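Local coordinates for protein chorismatase (Streptomyces hygroscopicus, PDB 4BPS) that hydrolyses chorismate to a dihydroxycyclohexadiene carboxylic acid and pyruvate, a step in the biosynthesis of the immunosuppressant polyketides FK506 and FK520, at residues A[39-50]-A[93-104]; A[201-209]-A[272-283]. All coordinates share one frame; numbering follows the deposited sequence.

Contact 1: residues A[39-50]-A[93-104]; sequences LGLIEHGTGHTD and ARTDAYLFGVVR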
loop_
_atom_site.group_PDB
_atom_site.type_symbol
_atom_site.label_atom_id
_atom_site.label_comp_id
_atom_site.label_asym_id
_atom_site.label_seq_id
_atom_site.Cartn_x
_atom_site.Cartn_y
_atom_site.Cartn_z
ATOM N N LEU A 39 14.403 7.960 0.287
ATOM C CA LEU A 39 14.625 6.546 0.014
ATOM C C LEU A 39 14.173 6.214 -1.397
ATOM O O LEU A 39 14.908 5.575 -2.126
ATOM C CB LEU A 39 13.843 5.661 0.981
ATOM C CG LEU A 39 14.427 5.240 2.301
ATOM C CD1 LEU A 39 13.364 4.517 3.090
ATOM C CD2 LEU A 39 15.617 4.297 2.056
ATOM N N GLY A 40 12.972 6.636 -1.778
ATOM C CA GLY A 40 12.439 6.236 -3.064
ATOM C C GLY A 40 11.193 7.020 -3.390
ATOM O O GLY A 40 10.659 7.718 -2.525
ATOM N N LEU A 41 10.740 6.888 -4.635
ATOM C CA LEU A 41 9.709 7.758 -5.178
ATOM C C LEU A 41 8.757 6.976 -6.068
ATOM O O LEU A 41 9.197 6.206 -6.926
ATOM C CB LEU A 41 10.369 8.871 -6.030
ATOM C CG LEU A 41 11.450 9.768 -5.425
ATOM C CD1 LEU A 41 12.815 9.191 -5.700
ATOM C CD2 LEU A 41 11.322 11.132 -6.020
ATOM N N ILE A 42 7.461 7.208 -5.885
ATOM C CA ILE A 42 6.428 6.625 -6.738
ATOM C C ILE A 42 5.638 7.769 -7.359
ATOM O O ILE A 42 5.025 8.570 -6.646
ATOM C CB ILE A 42 5.469 5.712 -5.937
ATOM C CG1 ILE A 42 6.256 4.612 -5.206
ATOM C CG2 ILE A 42 4.389 5.163 -6.852
ATOM C CD1 ILE A 42 7.015 3.655 -6.116
ATOM N N GLU A 43 5.689 7.846 -8.686
ATOM C CA GLU A 43 4.982 8.903 -9.421
ATOM C C GLU A 43 3.595 8.433 -9.827
ATOM O O GLU A 43 3.438 7.563 -10.683
ATOM C CB GLU A 43 5.785 9.308 -10.658
ATOM C CG GLU A 43 7.178 9.769 -10.281
ATOM C CD GLU A 43 8.017 10.154 -11.463
ATOM O OE1 GLU A 43 7.872 9.528 -12.533
ATOM O OE2 GLU A 43 8.842 11.074 -11.320
ATOM N N HIS A 44 2.566 8.983 -9.184
ATOM C CA HIS A 44 1.176 8.691 -9.531
ATOM C C HIS A 44 0.733 9.632 -10.621
ATOM O O HIS A 44 0.916 10.832 -10.519
ATOM C CB HIS A 44 0.288 8.909 -8.304
ATOM C CG HIS A 44 0.568 7.928 -7.218
ATOM N ND1 HIS A 44 0.070 6.641 -7.236
ATOM C CD2 HIS A 44 1.356 8.037 -6.122
ATOM C CE1 HIS A 44 0.541 6.003 -6.176
ATOM N NE2 HIS A 44 1.313 6.829 -5.480
ATOM N N GLY A 45 0.156 9.110 -11.687
ATOM C CA GLY A 45 -0.207 9.966 -12.798
ATOM C C GLY A 45 -0.898 9.165 -13.888
ATOM O O GLY A 45 -1.501 8.117 -13.616
ATOM N N THR A 46 -0.765 9.654 -15.115
ATOM C CA THR A 46 -1.510 9.139 -16.247
ATOM C C THR A 46 -0.658 8.265 -17.186
ATOM O O THR A 46 -0.986 8.084 -18.362
ATOM C CB THR A 46 -2.182 10.289 -17.036
ATOM O OG1 THR A 46 -1.151 11.160 -17.533
ATOM C CG2 THR A 46 -3.150 11.066 -16.183
ATOM N N GLY A 47 0.377 7.633 -16.648
ATOM C CA GLY A 47 1.182 6.714 -17.423
ATOM C C GLY A 47 2.088 5.909 -16.504
ATOM O O GLY A 47 1.965 5.966 -15.271
ATOM N N HIS A 48 2.975 5.121 -17.106
ATOM C CA HIS A 48 3.882 4.315 -16.310
ATOM C C HIS A 48 5.280 4.345 -16.946
ATOM O O HIS A 48 5.463 4.838 -18.073
ATOM C CB HIS A 48 3.379 2.874 -16.137
ATOM C CG HIS A 48 3.340 2.056 -17.389
ATOM N ND1 HIS A 48 2.242 2.016 -18.220
ATOM C CD2 HIS A 48 4.265 1.225 -17.937
ATOM C CE1 HIS A 48 2.506 1.204 -19.236
ATOM N NE2 HIS A 48 3.726 0.717 -19.092
ATOM N N THR A 49 6.255 3.849 -16.199
ATOM C CA THR A 49 7.640 3.753 -16.648
ATOM C C THR A 49 8.214 2.425 -16.146
ATOM O O THR A 49 7.559 1.678 -15.412
ATOM C CB THR A 49 8.518 4.898 -16.085
ATOM O OG1 THR A 49 8.624 4.765 -14.658
ATOM C CG2 THR A 49 7.969 6.263 -16.410
ATOM N N ASP A 50 9.469 2.170 -16.508
ATOM C CA ASP A 50 10.210 1.085 -15.868
ATOM C C ASP A 50 10.597 1.481 -14.442
ATOM O O ASP A 50 10.287 2.578 -13.968
ATOM C CB ASP A 50 11.446 0.645 -16.704
ATOM C CG ASP A 50 12.625 1.646 -16.671
ATOM O OD1 ASP A 50 12.501 2.773 -16.138
ATOM O OD2 ASP A 50 13.694 1.282 -17.216
ATOM N N ALA A 93 16.754 0.769 -1.960
ATOM C CA ALA A 93 17.659 1.600 -1.169
ATOM C C ALA A 93 17.477 1.199 0.280
ATOM O O ALA A 93 16.345 0.932 0.713
ATOM C CB ALA A 93 17.331 3.086 -1.335
ATOM N N ARG A 94 18.572 1.179 1.041
ATOM C CA ARG A 94 18.487 0.797 2.448
ATOM C C ARG A 94 19.224 1.812 3.306
ATOM O O ARG A 94 20.252 2.384 2.892
ATOM C CB ARG A 94 19.088 -0.607 2.673
ATOM C CG ARG A 94 20.605 -0.687 2.530
ATOM C CD ARG A 94 21.115 -2.162 2.562
ATOM N NE ARG A 94 22.583 -2.182 2.564
ATOM C CZ ARG A 94 23.343 -2.005 3.649
ATOM N NH1 ARG A 94 22.784 -1.863 4.843
ATOM N NH2 ARG A 94 24.669 -1.949 3.551
ATOM N N THR A 95 18.695 2.013 4.508
ATOM C CA THR A 95 19.475 2.541 5.618
ATOM C C THR A 95 19.949 1.332 6.415
ATOM O O THR A 95 19.633 0.202 6.067
ATOM C CB THR A 95 18.642 3.459 6.498
ATOM O OG1 THR A 95 17.627 2.680 7.144
ATOM C CG2 THR A 95 18.023 4.593 5.675
ATOM N N ASP A 96 20.712 1.505 7.492
ATOM C CA ASP A 96 21.066 0.329 8.265
ATOM C C ASP A 96 19.844 -0.367 8.860
ATOM O O ASP A 96 19.861 -1.599 9.010
ATOM C CB ASP A 96 22.105 0.657 9.327
ATOM C CG ASP A 96 23.496 0.866 8.721
ATOM O OD1 ASP A 96 23.808 0.284 7.654
ATOM O OD2 ASP A 96 24.312 1.594 9.320
ATOM N N ALA A 97 18.758 0.372 9.110
ATOM C CA ALA A 97 17.583 -0.194 9.774
ATOM C C ALA A 97 16.394 -0.533 8.872
ATOM O O ALA A 97 15.564 -1.364 9.277
ATOM C CB ALA A 97 17.118 0.745 10.887
ATOM N N TYR A 98 16.273 0.105 7.696
ATOM C CA TYR A 98 15.082 -0.064 6.856
ATOM C C TYR A 98 15.450 -0.169 5.379
ATOM O O TYR A 98 16.506 0.291 4.943
ATOM C CB TYR A 98 14.079 1.087 7.062
ATOM C CG TYR A 98 13.633 1.198 8.497
ATOM C CD1 TYR A 98 12.683 0.312 9.025
ATOM C CD2 TYR A 98 14.173 2.157 9.355
ATOM C CE1 TYR A 98 12.304 0.400 10.373
ATOM C CE2 TYR A 98 13.791 2.235 10.687
ATOM C CZ TYR A 98 12.848 1.369 11.182
ATOM O OH TYR A 98 12.441 1.418 12.505
ATOM N N LEU A 99 14.540 -0.762 4.610
ATOM C CA LEU A 99 14.724 -1.023 3.176
ATOM C C LEU A 99 13.448 -0.594 2.437
ATOM O O LEU A 99 12.333 -0.860 2.904
ATOM C CB LEU A 99 14.937 -2.521 2.984
ATOM C CG LEU A 99 14.990 -3.120 1.582
ATOM C CD1 LEU A 99 16.220 -2.642 0.887
ATOM C CD2 LEU A 99 14.962 -4.681 1.626
ATOM N N PHE A 100 13.623 0.056 1.287
ATOM C CA PHE A 100 12.536 0.401 0.365
ATOM C C PHE A 100 12.831 -0.261 -0.971
ATOM O O PHE A 100 13.943 -0.144 -1.461
ATOM C CB PHE A 100 12.472 1.922 0.184
ATOM C CG PHE A 100 11.431 2.388 -0.797
ATOM C CD1 PHE A 100 10.113 2.511 -0.419
ATOM C CD2 PHE A 100 11.770 2.729 -2.092
ATOM C CE1 PHE A 100 9.145 2.964 -1.326
ATOM C CE2 PHE A 100 10.800 3.175 -2.990
ATOM C CZ PHE A 100 9.498 3.280 -2.600
ATOM N N GLY A 101 11.833 -0.907 -1.571
ATOM C CA GLY A 101 12.010 -1.518 -2.881
ATOM C C GLY A 101 10.803 -1.341 -3.773
ATOM O O GLY A 101 9.662 -1.172 -3.308
ATOM N N VAL A 102 11.058 -1.411 -5.080
ATOM C CA VAL A 102 10.040 -1.280 -6.095
ATOM C C VAL A 102 10.354 -2.246 -7.230
ATOM O O VAL A 102 11.511 -2.355 -7.630
ATOM C CB VAL A 102 10.152 0.178 -6.689
ATOM C CG1 VAL A 102 9.131 0.408 -7.784
ATOM C CG2 VAL A 102 10.086 1.266 -5.608
ATOM N N VAL A 103 9.336 -2.926 -7.751
ATOM C CA VAL A 103 9.532 -3.908 -8.810
ATOM C C VAL A 103 8.225 -4.020 -9.584
ATOM O O VAL A 103 7.147 -3.800 -9.031
ATOM C CB VAL A 103 9.945 -5.276 -8.215
ATOM C CG1 VAL A 103 8.934 -5.807 -7.188
ATOM C CG2 VAL A 103 10.216 -6.309 -9.298
ATOM N N ARG A 104 8.283 -4.335 -10.873
ATOM C CA ARG A 104 7.060 -4.504 -11.640
ATOM C C ARG A 104 7.185 -5.591 -12.685
ATOM O O ARG A 104 8.295 -5.997 -13.052
ATOM C CB ARG A 104 6.624 -3.154 -12.238
ATOM C CG ARG A 104 7.538 -2.609 -13.326
ATOM C CD ARG A 104 7.277 -1.143 -13.639
ATOM N NE ARG A 104 5.907 -0.971 -14.113
ATOM C CZ ARG A 104 5.114 0.054 -13.812
ATOM N NH1 ARG A 104 5.564 1.105 -13.124
ATOM N NH2 ARG A 104 3.865 0.049 -14.252
#
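Leu-39, Gly-40 and Ile-42 meet Ala-93, Phe-100 and Val-102 across an apolar layer in which no hydrogen bond passes from one segment to the other. Leu-39 reaches over with both methyls: CD1 lies 4.0 Å from CB of Phe-100, while CD2 rests against Ala-93, whose single methyl lets the leucine come close, with Leu-39 CD2 4.0 Å from Ala-93 CB. The ring of Phe-100, with CG anti to the backbone N (chi1 177°), extends across to Gly-40, where its CE2 comes to 3.5 Å from Gly-40 CA. A CB on Gly-40 would clash with CE2, so a residue without a side chain suits the place. Ile-42 fills the next place: its delta methyl is long enough to reach, from a strand of the other sheet, both the edge of the Phe-100 ring, near its plane, and CG2 of Val-102, 3.9 Å from Ile-42 CD1.

At the other end, by Arg-104, polar groups come close without a hydrogen bond between the segments. Arg-104, bent at chi3 (-61°), brings its guanidinium against the loop 48-50, with Thr-49 O over one face, 3.1 Å from NH1 but at a poor angle. Its NH2 lies 3.4 Å from CB of His-48, coming obliquely to the imidazole. The guanidinium's hydrogen bonds go outside the two segments: Arg-104 NH1 to Ala-61 O and Thr-60 OG1, NH2 to Gly-187 O, a use of several N-H groups for which arginine is well fitted. Thr-49 OG1 donates to Asp-50 O at 2.8 Å.

Strand 39-44 crosses strand 98-104 at 32°, their axes 7.0 Å apart at closest approach, as layers of two different sheets. Leu-39 and Gly-40 form a classic beta bulge opposite Trp-76, Val-192 of strand 189-196 touches both Ile-42 and Phe-100, and helix 112-129 packs against Leu-99 and Val-103.

Contact 2: residues A[201-209]-A[272-283]; sequences RINIENPAV and RVIGAENLRRHG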
loop_
_atom_site.group_PDB
_atom_site.type_symbol
_atom_site.label_atom_id
_atom_site.label_comp_id
_atom_site.label_asym_id
_atom_site.label_seq_id
_atom_site.Cartn_x
_atom_site.Cartn_y
_atom_site.Cartn_z
ATOM N N ARG A 201 7.571 -4.954 14.727
ATOM C CA ARG A 201 6.695 -4.914 13.568
ATOM C C ARG A 201 5.457 -5.682 13.997
ATOM O O ARG A 201 5.479 -6.912 14.121
ATOM C CB ARG A 201 7.366 -5.547 12.339
ATOM C CG ARG A 201 6.564 -5.419 11.022
ATOM C CD ARG A 201 5.397 -6.444 10.868
ATOM N NE ARG A 201 5.700 -7.843 11.265
ATOM C CZ ARG A 201 6.303 -8.726 10.471
ATOM N NH1 ARG A 201 6.605 -8.376 9.211
ATOM N NH2 ARG A 201 6.522 -10.005 10.844
ATOM N N ILE A 202 4.385 -4.947 14.295
ATOM C CA ILE A 202 3.159 -5.539 14.847
ATOM C C ILE A 202 2.044 -5.398 13.826
ATOM O O ILE A 202 1.642 -4.294 13.475
ATOM C CB ILE A 202 2.755 -4.853 16.168
ATOM C CG1 ILE A 202 3.843 -5.019 17.238
ATOM C CG2 ILE A 202 1.423 -5.434 16.671
ATOM C CD1 ILE A 202 3.663 -4.094 18.446
ATOM N N ASN A 203 1.551 -6.523 13.329
ATOM C CA ASN A 203 0.435 -6.500 12.381
ATOM C C ASN A 203 -0.868 -6.453 13.161
ATOM O O ASN A 203 -1.040 -7.150 14.169
ATOM C CB ASN A 203 0.528 -7.692 11.445
ATOM C CG ASN A 203 1.702 -7.572 10.501
ATOM O OD1 ASN A 203 2.073 -6.475 10.101
ATOM N ND2 ASN A 203 2.303 -8.701 10.154
ATOM N N ILE A 204 -1.785 -5.624 12.678
ATOM C CA ILE A 204 -2.997 -5.277 13.394
ATOM C C ILE A 204 -4.212 -5.628 12.557
ATOM O O ILE A 204 -4.287 -5.291 11.364
ATOM C CB ILE A 204 -2.983 -3.754 13.728
ATOM C CG1 ILE A 204 -1.761 -3.445 14.613
ATOM C CG2 ILE A 204 -4.269 -3.338 14.417
ATOM C CD1 ILE A 204 -1.302 -1.982 14.554
ATOM N N GLU A 205 -5.174 -6.287 13.205
ATOM C CA GLU A 205 -6.465 -6.600 12.582
ATOM C C GLU A 205 -7.540 -5.608 13.040
ATOM O O GLU A 205 -7.323 -4.817 13.968
ATOM C CB GLU A 205 -6.892 -8.042 12.892
ATOM C CG GLU A 205 -5.951 -9.071 12.286
ATOM C CD GLU A 205 -5.891 -8.982 10.766
ATOM O OE1 GLU A 205 -6.917 -9.251 10.085
ATOM O OE2 GLU A 205 -4.816 -8.605 10.238
ATOM N N ASN A 206 -8.700 -5.664 12.385
ATOM C CA ASN A 206 -9.857 -4.790 12.666
ATOM C C ASN A 206 -10.944 -5.672 13.240
ATOM O O ASN A 206 -11.363 -6.593 12.576
ATOM C CB ASN A 206 -10.356 -4.191 11.325
ATOM C CG ASN A 206 -11.668 -3.364 11.419
ATOM O OD1 ASN A 206 -12.532 -3.568 12.274
ATOM N ND2 ASN A 206 -11.803 -2.421 10.479
ATOM N N PRO A 207 -11.443 -5.398 14.455
ATOM C CA PRO A 207 -12.398 -6.324 15.100
ATOM C C PRO A 207 -13.748 -6.637 14.435
ATOM O O PRO A 207 -14.454 -7.577 14.837
ATOM C CB PRO A 207 -12.705 -5.610 16.429
ATOM C CG PRO A 207 -11.686 -4.691 16.666
ATOM C CD PRO A 207 -11.040 -4.314 15.366
ATOM N N ALA A 208 -14.138 -5.825 13.477
ATOM C CA ALA A 208 -15.401 -6.058 12.734
ATOM C C ALA A 208 -15.153 -6.395 11.265
ATOM O O ALA A 208 -16.088 -6.323 10.448
ATOM C CB ALA A 208 -16.306 -4.838 12.858
ATOM N N VAL A 209 -13.910 -6.764 10.932
ATOM C CA VAL A 209 -13.570 -7.106 9.551
ATOM C C VAL A 209 -12.831 -8.426 9.581
ATOM O O VAL A 209 -11.915 -8.625 10.387
ATOM C CB VAL A 209 -12.731 -5.991 8.878
ATOM C CG1 VAL A 209 -12.238 -6.422 7.500
ATOM C CG2 VAL A 209 -13.584 -4.714 8.741
ATOM N N ARG A 272 -11.528 2.609 13.601
ATOM C CA ARG A 272 -11.572 1.473 14.520
ATOM C C ARG A 272 -10.196 0.826 14.637
ATOM O O ARG A 272 -9.763 0.463 15.732
ATOM C CB ARG A 272 -12.612 0.440 14.085
ATOM C CG ARG A 272 -12.891 -0.555 15.203
ATOM C CD ARG A 272 -13.862 -1.662 14.828
ATOM N NE ARG A 272 -15.063 -1.064 14.282
ATOM C CZ ARG A 272 -15.342 -1.010 12.990
ATOM N NH1 ARG A 272 -16.421 -0.368 12.575
ATOM N NH2 ARG A 272 -14.554 -1.595 12.101
ATOM N N VAL A 273 -9.498 0.680 13.517
ATOM C CA VAL A 273 -8.220 0.003 13.492
ATOM C C VAL A 273 -7.198 0.729 14.356
ATOM O O VAL A 273 -6.381 0.117 15.038
ATOM C CB VAL A 273 -7.727 -0.091 12.041
ATOM C CG1 VAL A 273 -6.258 -0.427 11.978
ATOM C CG2 VAL A 273 -8.537 -1.127 11.307
ATOM N N ILE A 274 -7.233 2.064 14.295
ATOM C CA ILE A 274 -6.237 2.892 14.995
ATOM C C ILE A 274 -6.681 3.353 16.388
ATOM O O ILE A 274 -5.932 4.064 17.061
ATOM C CB ILE A 274 -5.818 4.120 14.136
ATOM C CG1 ILE A 274 -6.954 5.166 14.082
ATOM C CG2 ILE A 274 -5.352 3.650 12.754
ATOM C CD1 ILE A 274 -6.658 6.400 13.229
ATOM N N GLY A 275 -7.867 2.942 16.826
ATOM C CA GLY A 275 -8.409 3.389 18.094
ATOM C C GLY A 275 -7.685 2.798 19.279
ATOM O O GLY A 275 -7.104 1.722 19.193
ATOM N N ALA A 276 -7.759 3.512 20.397
ATOM C CA ALA A 276 -7.040 3.166 21.614
ATOM C C ALA A 276 -7.208 1.703 22.017
ATOM O O ALA A 276 -6.207 1.046 22.321
ATOM C CB ALA A 276 -7.479 4.075 22.764
ATOM N N GLU A 277 -8.437 1.208 22.052
ATOM C CA GLU A 277 -8.631 -0.119 22.584
ATOM C C GLU A 277 -8.157 -1.181 21.601
ATOM O O GLU A 277 -7.625 -2.201 22.034
ATOM C CB GLU A 277 -10.095 -0.331 23.002
ATOM C CG GLU A 277 -10.422 -1.697 23.575
ATOM C CD GLU A 277 -9.689 -2.058 24.835
ATOM O OE1 GLU A 277 -9.095 -1.185 25.494
ATOM O OE2 GLU A 277 -9.729 -3.262 25.194
ATOM N N ASN A 278 -8.315 -0.959 20.296
ATOM C CA ASN A 278 -7.805 -1.941 19.349
ATOM C C ASN A 278 -6.285 -1.989 19.417
ATOM O O ASN A 278 -5.681 -3.068 19.392
ATOM C CB ASN A 278 -8.253 -1.641 17.906
ATOM C CG ASN A 278 -7.980 -2.803 16.981
ATOM O OD1 ASN A 278 -8.371 -3.924 17.272
ATOM N ND2 ASN A 278 -7.263 -2.552 15.891
ATOM N N LEU A 279 -5.655 -0.822 19.494
ATOM C CA LEU A 279 -4.199 -0.794 19.557
ATOM C C LEU A 279 -3.710 -1.456 20.852
ATOM O O LEU A 279 -2.784 -2.271 20.817
ATOM C CB LEU A 279 -3.678 0.632 19.366
ATOM C CG LEU A 279 -3.881 1.178 17.938
ATOM C CD1 LEU A 279 -3.208 2.520 17.811
ATOM C CD2 LEU A 279 -3.394 0.249 16.836
ATOM N N ARG A 280 -4.381 -1.174 21.975
ATOM C CA ARG A 280 -4.018 -1.806 23.239
ATOM C C ARG A 280 -4.078 -3.316 23.133
ATOM O O ARG A 280 -3.201 -4.003 23.636
ATOM C CB ARG A 280 -4.946 -1.328 24.377
ATOM C CG ARG A 280 -4.529 -1.841 25.782
ATOM C CD ARG A 280 -5.590 -1.564 26.895
ATOM N NE ARG A 280 -6.790 -2.396 26.753
ATOM C CZ ARG A 280 -6.898 -3.646 27.205
ATOM N NH1 ARG A 280 -5.880 -4.218 27.853
ATOM N NH2 ARG A 280 -8.016 -4.336 27.006
ATOM N N ARG A 281 -5.132 -3.824 22.495
ATOM C CA ARG A 281 -5.326 -5.262 22.358
ATOM C C ARG A 281 -4.231 -5.890 21.489
ATOM O O ARG A 281 -4.017 -7.098 21.558
ATOM C CB ARG A 281 -6.748 -5.570 21.842
ATOM C CG ARG A 281 -7.866 -5.487 22.947
ATOM C CD ARG A 281 -9.323 -5.513 22.406
ATOM N NE ARG A 281 -10.343 -5.600 23.473
ATOM C CZ ARG A 281 -10.853 -6.745 23.965
ATOM N NH1 ARG A 281 -10.417 -7.915 23.481
ATOM N NH2 ARG A 281 -11.788 -6.740 24.964
ATOM N N HIS A 282 -3.545 -5.081 20.678
ATOM C CA HIS A 282 -2.413 -5.561 19.864
ATOM C C HIS A 282 -1.053 -5.201 20.476
ATOM O O HIS A 282 -0.017 -5.403 19.837
ATOM C CB HIS A 282 -2.503 -4.988 18.442
ATOM C CG HIS A 282 -3.594 -5.606 17.629
ATOM N ND1 HIS A 282 -4.912 -5.210 17.729
ATOM C CD2 HIS A 282 -3.571 -6.607 16.712
ATOM C CE1 HIS A 282 -5.650 -5.926 16.895
ATOM N NE2 HIS A 282 -4.862 -6.780 16.266
ATOM N N GLY A 283 -1.043 -4.658 21.693
ATOM C CA GLY A 283 0.209 -4.366 22.375
ATOM C C GLY A 283 0.825 -3.018 22.054
ATOM O O GLY A 283 1.986 -2.790 22.366
#
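With CG anti to the backbone N (chi1 174°), Asn-206 swings its amide toward Arg-272, whose chain, bent at chi3 (-52°), carries the guanidinium to meet it. NH2 of Arg-272 donates to OD1 of Asn-206 at 2.8 Å, on a lone pair in the carbonyl plane and close to the guanidinium plane. The same OD1 accepts the backbone N of Ala-208 at 3.0 Å, making an Asx turn within the type I turn 206-209; Asn-269 OD1 receives both Arg-272 NH2 and Asn-206 ND2. Ala-208 CB covers one guanidinium face, and Val-273 CG2 packs on Asn-206 CB at 3.6 Å. Replacing Asn-206 by alanine would remove the amide, and Ala-208 N and Arg-272 NH2 would probably lose their shared acceptor, leaving the turn less firmly held. The Asn-206 side chain lies about 4 Å from that of Arg-228, which binds substrate.

Strand 201-204, which pairs antiparallel with 229-232, and its following turn lie on two consecutive helices, the second closed by a Schellman motif with Gly-283, at positive phi, as its C-prime residue. Bridging the break between the helices, Asn-278 ND2 gives one of its two hydrogens to Val-273 O at 2.9 Å and the other to Glu-205 O at 3.0 Å, the latter nearly along the C=O axis.

Ile-204 supplies the apolar part. Its CG2 stands 3.8 Å from the centroid of the His-282 ring, over the face, in a CH-pi contact, and its CD1 meets Leu-279 CD2. His-282 ND1 donates to Asn-278 O at 2.8 Å, in the ring plane, fixing the imidazole's rotation with the isoleucine methyl over its face.

In the fold
Contact 1 and contact 2 lie on opposite sides of the chain's centre, their centres 28 Å apart, and share no strand or helix. Both are partly buried, but contact 1 is the more interior, with 7 buried of 13 touching residues against 5 of 13, and 12 Å against 18 Å from the chain's centre to its own. It joins strands of two sheets through apolar side chains, without a hydrogen bond between its segments. Contact 2 sets a strand and its turn on helical ends, where asparagine and arginine side chains bond to carbonyl oxygens of backbone and side chain. Contact 1 is plain packing away from the annotated sites; contact 2 lies nearer, the Asn-206 side chain about 9 Å from the bound ligand.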